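Local coordinates for programmed cell death 6-interacting protein (Homo sapiens, PDB 5WA1) that sorts cargo into multivesicular bodies and acts in cytokinesis and membrane repair, its Bro1 domain, the part described here, binding CHMP4 proteins, at residues R72-R77 / E87-Y92; E65-L70 / D94-I99. All coordinates share one frame; numbering follows the deposited sequence.

Interactions 1 and 2 are two levels of one antiparallel helix pair, 56-75 against 83-97, with their centres about 10 Å apart. Interaction 1 (72-77 with 87-92) lies nearest the turn joining the helices and is nested within the longer loop closed by interaction 2 (65-70 with 94-99). The backbones diverge away from that turn: the closest CA pair is A74 and L89 at 4.8 Å in interaction 1 but L67 and Q95 at 7.9 Å in interaction 2. L70 and Y92 join the levels, L70 CD2 lying 3.7 Å from Y92 CA. L67 CD1 also meets Y92 CE1 at 3.9 Å. Both contacts join two helices of the largely helical Bro1 domain.

Interaction 1 (R72-R77 / E87-Y92); sequences RAAVGR and ETLLRY
The helical hairpin formed by helices 56-75 and 83-97 has its close approach here, where A74 faces T88, L89 and Y92. A74 CB points at the neighbouring helix and meets Y92 CB, which faces it from its place on the backbone, at 3.7 Å. Chi1 of Y92 (177°) sets CG anti to the backbone N, where CG lies 4.0 Å from A74 CB, an oblique approach to the ring; the hydroxyl hydrogen-bonds E140 on helix 137-157. The small alanine suits a CA-to-CA distance of only 4.8 Å between A74 and L89. As the chain reverses between these two helices of the Bro1 domain, contact therefore involves backbone as well as side chains. T88 CG2 rests 3.9 Å from A74 CA and touches A73 CB from the same branch; T88 OG1 is occupied by a hydrogen bond to G84 O, one turn back. L89 lays CD2 3.6 Å from A74 O and 4.0 Å from V75 CG1, its side chain crossing that of V75 at about a right angle. L89 also packs on N147 and C148 of helix 137-157.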
# COMPACT_ATOMS: atom_id res chain seq x y z
N ARG A 72 -6.66 -22.45 -7.97
CA ARG A 72 -7.39 -21.94 -9.12
C ARG A 72 -8.30 -20.77 -8.72
O ARG A 72 -8.40 -19.78 -9.45
CB ARG A 72 -8.21 -23.06 -9.77
CG ARG A 72 -7.36 -24.18 -10.36
CD ARG A 72 -8.19 -25.11 -11.25
NE ARG A 72 -9.16 -25.90 -10.49
CZ ARG A 72 -8.90 -27.09 -9.97
NH1 ARG A 72 -7.71 -27.65 -10.12
NH2 ARG A 72 -9.85 -27.74 -9.29
N ALA A 73 -8.94 -20.87 -7.55
CA ALA A 73 -9.81 -19.78 -7.10
C ALA A 73 -9.01 -18.55 -6.67
O ALA A 73 -9.50 -17.42 -6.82
CB ALA A 73 -10.70 -20.26 -5.96
N ALA A 74 -7.80 -18.73 -6.14
CA ALA A 74 -7.03 -17.60 -5.63
C ALA A 74 -6.26 -16.86 -6.72
O ALA A 74 -6.12 -15.63 -6.64
CB ALA A 74 -6.04 -18.06 -4.55
N VAL A 75 -5.73 -17.56 -7.72
CA VAL A 75 -4.85 -16.94 -8.69
C VAL A 75 -5.23 -17.24 -10.13
O VAL A 75 -4.52 -16.81 -11.04
CB VAL A 75 -3.37 -17.32 -8.44
CG1 VAL A 75 -2.90 -16.75 -7.09
CG2 VAL A 75 -3.17 -18.82 -8.49
N GLY A 76 -6.33 -17.95 -10.37
CA GLY A 76 -6.72 -18.27 -11.73
C GLY A 76 -7.75 -17.34 -12.34
O GLY A 76 -7.83 -17.22 -13.57
N ARG A 77 -8.54 -16.67 -11.50
CA ARG A 77 -9.61 -15.79 -11.96
C ARG A 77 -9.28 -14.35 -11.61
O ARG A 77 -9.40 -13.95 -10.44
CB ARG A 77 -10.95 -16.19 -11.33
CG ARG A 77 -11.22 -17.68 -11.32
CD ARG A 77 -12.29 -18.02 -10.29
NE ARG A 77 -12.41 -19.47 -10.10
CZ ARG A 77 -13.11 -20.03 -9.11
NH1 ARG A 77 -13.75 -19.27 -8.23
NH2 ARG A 77 -13.17 -21.35 -9.01
N GLU A 87 -9.89 -12.62 0.86
CA GLU A 87 -9.81 -13.71 1.83
C GLU A 87 -9.41 -15.02 1.17
O GLU A 87 -8.69 -15.83 1.78
CB GLU A 87 -11.14 -13.86 2.57
CG GLU A 87 -11.36 -12.81 3.66
CD GLU A 87 -10.31 -12.87 4.76
OE1 GLU A 87 -9.85 -13.99 5.09
OE2 GLU A 87 -9.93 -11.80 5.28
N THR A 88 -9.85 -15.26 -0.07
CA THR A 88 -9.42 -16.46 -0.77
C THR A 88 -7.92 -16.43 -1.04
O THR A 88 -7.22 -17.43 -0.84
CB THR A 88 -10.20 -16.62 -2.08
OG1 THR A 88 -11.60 -16.72 -1.78
CG2 THR A 88 -9.75 -17.87 -2.82
N LEU A 89 -7.41 -15.28 -1.50
CA LEU A 89 -5.96 -15.13 -1.64
C LEU A 89 -5.26 -15.31 -0.31
O LEU A 89 -4.26 -16.03 -0.22
CB LEU A 89 -5.65 -13.75 -2.23
CG LEU A 89 -5.28 -13.74 -3.71
CD1 LEU A 89 -5.13 -12.32 -4.21
CD2 LEU A 89 -4.00 -14.54 -3.93
N LEU A 90 -5.75 -14.63 0.73
CA LEU A 90 -5.14 -14.75 2.05
C LEU A 90 -5.15 -16.19 2.53
O LEU A 90 -4.15 -16.69 3.06
CB LEU A 90 -5.87 -13.86 3.05
CG LEU A 90 -5.81 -12.37 2.76
CD1 LEU A 90 -6.62 -11.61 3.79
CD2 LEU A 90 -4.37 -11.90 2.74
N ARG A 91 -6.28 -16.88 2.34
CA ARG A 91 -6.37 -18.28 2.75
C ARG A 91 -5.35 -19.13 2.00
O ARG A 91 -4.70 -20.00 2.59
CB ARG A 91 -7.78 -18.80 2.52
CG ARG A 91 -7.94 -20.27 2.90
CD ARG A 91 -9.25 -20.86 2.39
NE ARG A 91 -9.24 -22.32 2.49
CZ ARG A 91 -10.15 -23.12 1.96
NH1 ARG A 91 -11.18 -22.61 1.28
NH2 ARG A 91 -10.05 -24.44 2.10
N TYR A 92 -5.19 -18.89 0.69
CA TYR A 92 -4.25 -19.70 -0.07
C TYR A 92 -2.81 -19.42 0.36
O TYR A 92 -1.98 -20.34 0.37
CB TYR A 92 -4.44 -19.46 -1.57
CG TYR A 92 -3.47 -20.21 -2.45
CD1 TYR A 92 -3.47 -21.60 -2.51
CD2 TYR A 92 -2.53 -19.52 -3.22
CE1 TYR A 92 -2.57 -22.29 -3.30
CE2 TYR A 92 -1.62 -20.20 -4.02
CZ TYR A 92 -1.65 -21.58 -4.06
OH TYR A 92 -0.76 -22.27 -4.85

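Interaction 2 (E65-L70 / D94-I99); sequences EELSKL and DQICSI
L67 and Q95 both carry CG anti to the backbone N (chi1 178° and -162°), which sends each chain across the gap toward the other helix. Placed in this way, Q95 CG lies 3.6 Å from L67 CD1. Q95 CB is slightly farther from L67 CD1, at 4.1 Å, and the two side chains cross obliquely. The bend of Q95 at chi2 (55°) then places CD, the carbon of the amide. The other methyl of L67 has a different partner. L67 CD2 meets I99 CD1 tip to tip at 3.5 Å, a carbon pair closer than usual van der Waals contact, so the fit is tight at that point. I96 CD1 approaches the same L67 methyl more loosely, at 4.3 Å, leaving L67 as the residue that engages three partners from 94-99.

The leucine and isoleucine side chains, with the methylenes of Q95, form a buried layer in the helical hairpin of the Bro1 domain, one step farther from its turn than the closest approach of helices 56-75 and 83-97. The separation is correspondingly wider, 7.9 Å between L67 CA and Q95 CA, and is bridged by long side chains with no hydrogen bond between the segments. L70 adds a lesser contact, its CD2 4.3 Å from Q95 CB.

The amide of Q95 is buried but satisfied from the C-terminal stretch of the chain: NE2 hydrogen-bonds D374 OD1, and L375 N donates to OE1. Gripped at both polar atoms, the amide is restrained in rotation, while its methylenes serve the apolar contact with L67. I99, just past the end of helix 83-97, also touches F376, and I96 packs on L137 and K141 of helix 137-157. Where the helix ends, I99 N donates to I96 O at 3.1 Å, between residues three apart.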
# COMPACT_ATOMS: atom_id res chain seq x y z
N GLU A 65 -6.62 -32.36 -3.33
CA GLU A 65 -7.57 -31.93 -4.35
C GLU A 65 -8.19 -30.59 -4.00
O GLU A 65 -8.44 -29.76 -4.89
CB GLU A 65 -8.66 -32.99 -4.52
CG GLU A 65 -9.28 -32.99 -5.90
CD GLU A 65 -8.28 -33.41 -6.96
OE1 GLU A 65 -7.69 -34.50 -6.81
OE2 GLU A 65 -8.08 -32.64 -7.93
N GLU A 66 -8.46 -30.35 -2.72
CA GLU A 66 -9.01 -29.06 -2.31
C GLU A 66 -7.98 -27.95 -2.40
O GLU A 66 -8.35 -26.78 -2.60
CB GLU A 66 -9.57 -29.15 -0.89
CG GLU A 66 -10.91 -29.86 -0.79
CD GLU A 66 -11.99 -29.18 -1.63
OE1 GLU A 66 -12.48 -29.81 -2.59
OE2 GLU A 66 -12.33 -28.02 -1.33
N LEU A 67 -6.69 -28.27 -2.26
CA LEU A 67 -5.67 -27.24 -2.36
C LEU A 67 -5.48 -26.79 -3.80
O LEU A 67 -5.32 -25.59 -4.06
CB LEU A 67 -4.35 -27.74 -1.78
CG LEU A 67 -3.25 -26.67 -1.92
CD1 LEU A 67 -3.63 -25.39 -1.18
CD2 LEU A 67 -1.90 -27.19 -1.46
N SER A 68 -5.48 -27.73 -4.74
CA SER A 68 -5.39 -27.37 -6.15
C SER A 68 -6.60 -26.53 -6.56
O SER A 68 -6.46 -25.55 -7.31
CB SER A 68 -5.30 -28.63 -7.02
OG SER A 68 -4.81 -28.31 -8.32
N LYS A 69 -7.79 -26.90 -6.08
CA LYS A 69 -8.98 -26.09 -6.32
C LYS A 69 -8.82 -24.70 -5.74
O LYS A 69 -9.17 -23.70 -6.37
CB LYS A 69 -10.20 -26.79 -5.73
CG LYS A 69 -11.47 -25.97 -5.70
CD LYS A 69 -12.61 -26.80 -5.11
CE LYS A 69 -13.88 -25.98 -4.92
NZ LYS A 69 -14.99 -26.81 -4.36
N LEU A 70 -8.25 -24.61 -4.53
CA LEU A 70 -8.06 -23.32 -3.88
C LEU A 70 -7.10 -22.44 -4.68
O LEU A 70 -7.30 -21.22 -4.77
CB LEU A 70 -7.55 -23.50 -2.45
CG LEU A 70 -7.14 -22.23 -1.69
CD1 LEU A 70 -8.30 -21.24 -1.64
CD2 LEU A 70 -6.65 -22.56 -0.29
N ASP A 94 -1.93 -18.63 3.49
CA ASP A 94 -1.81 -19.37 4.74
C ASP A 94 -1.59 -20.85 4.48
O ASP A 94 -0.79 -21.49 5.16
CB ASP A 94 -3.06 -19.17 5.60
CG ASP A 94 -3.12 -17.79 6.24
OD1 ASP A 94 -2.09 -17.08 6.23
OD2 ASP A 94 -4.20 -17.43 6.76
N GLN A 95 -2.30 -21.41 3.50
CA GLN A 95 -2.22 -22.85 3.28
C GLN A 95 -0.84 -23.25 2.78
O GLN A 95 -0.26 -24.23 3.26
CB GLN A 95 -3.31 -23.29 2.30
CG GLN A 95 -3.60 -24.79 2.33
CD GLN A 95 -3.96 -25.29 3.71
OE1 GLN A 95 -5.12 -25.23 4.13
NE2 GLN A 95 -2.96 -25.78 4.44
N ILE A 96 -0.27 -22.48 1.85
CA ILE A 96 1.05 -22.80 1.31
C ILE A 96 2.12 -22.69 2.39
O ILE A 96 3.01 -23.55 2.49
CB ILE A 96 1.36 -21.89 0.11
CG1 ILE A 96 0.31 -22.09 -0.99
CG2 ILE A 96 2.76 -22.16 -0.42
CD1 ILE A 96 0.29 -23.48 -1.58
N CYS A 97 2.07 -21.64 3.21
CA CYS A 97 3.04 -21.53 4.29
C CYS A 97 2.95 -22.73 5.24
O CYS A 97 3.98 -23.25 5.69
CB CYS A 97 2.83 -20.22 5.05
SG CYS A 97 3.12 -18.76 4.03
N SER A 98 1.74 -23.20 5.51
CA SER A 98 1.52 -24.32 6.43
C SER A 98 1.91 -25.67 5.85
O SER A 98 1.81 -26.68 6.56
CB SER A 98 0.05 -24.36 6.86
OG SER A 98 -0.26 -23.30 7.74
N ILE A 99 2.37 -25.71 4.60
CA ILE A 99 2.64 -26.96 3.92
C ILE A 99 4.12 -27.19 3.67
O ILE A 99 4.57 -28.34 3.64
CB ILE A 99 1.84 -27.02 2.60
CG1 ILE A 99 0.38 -27.38 2.91
CG2 ILE A 99 2.44 -27.99 1.60
CD1 ILE A 99 -0.54 -27.19 1.75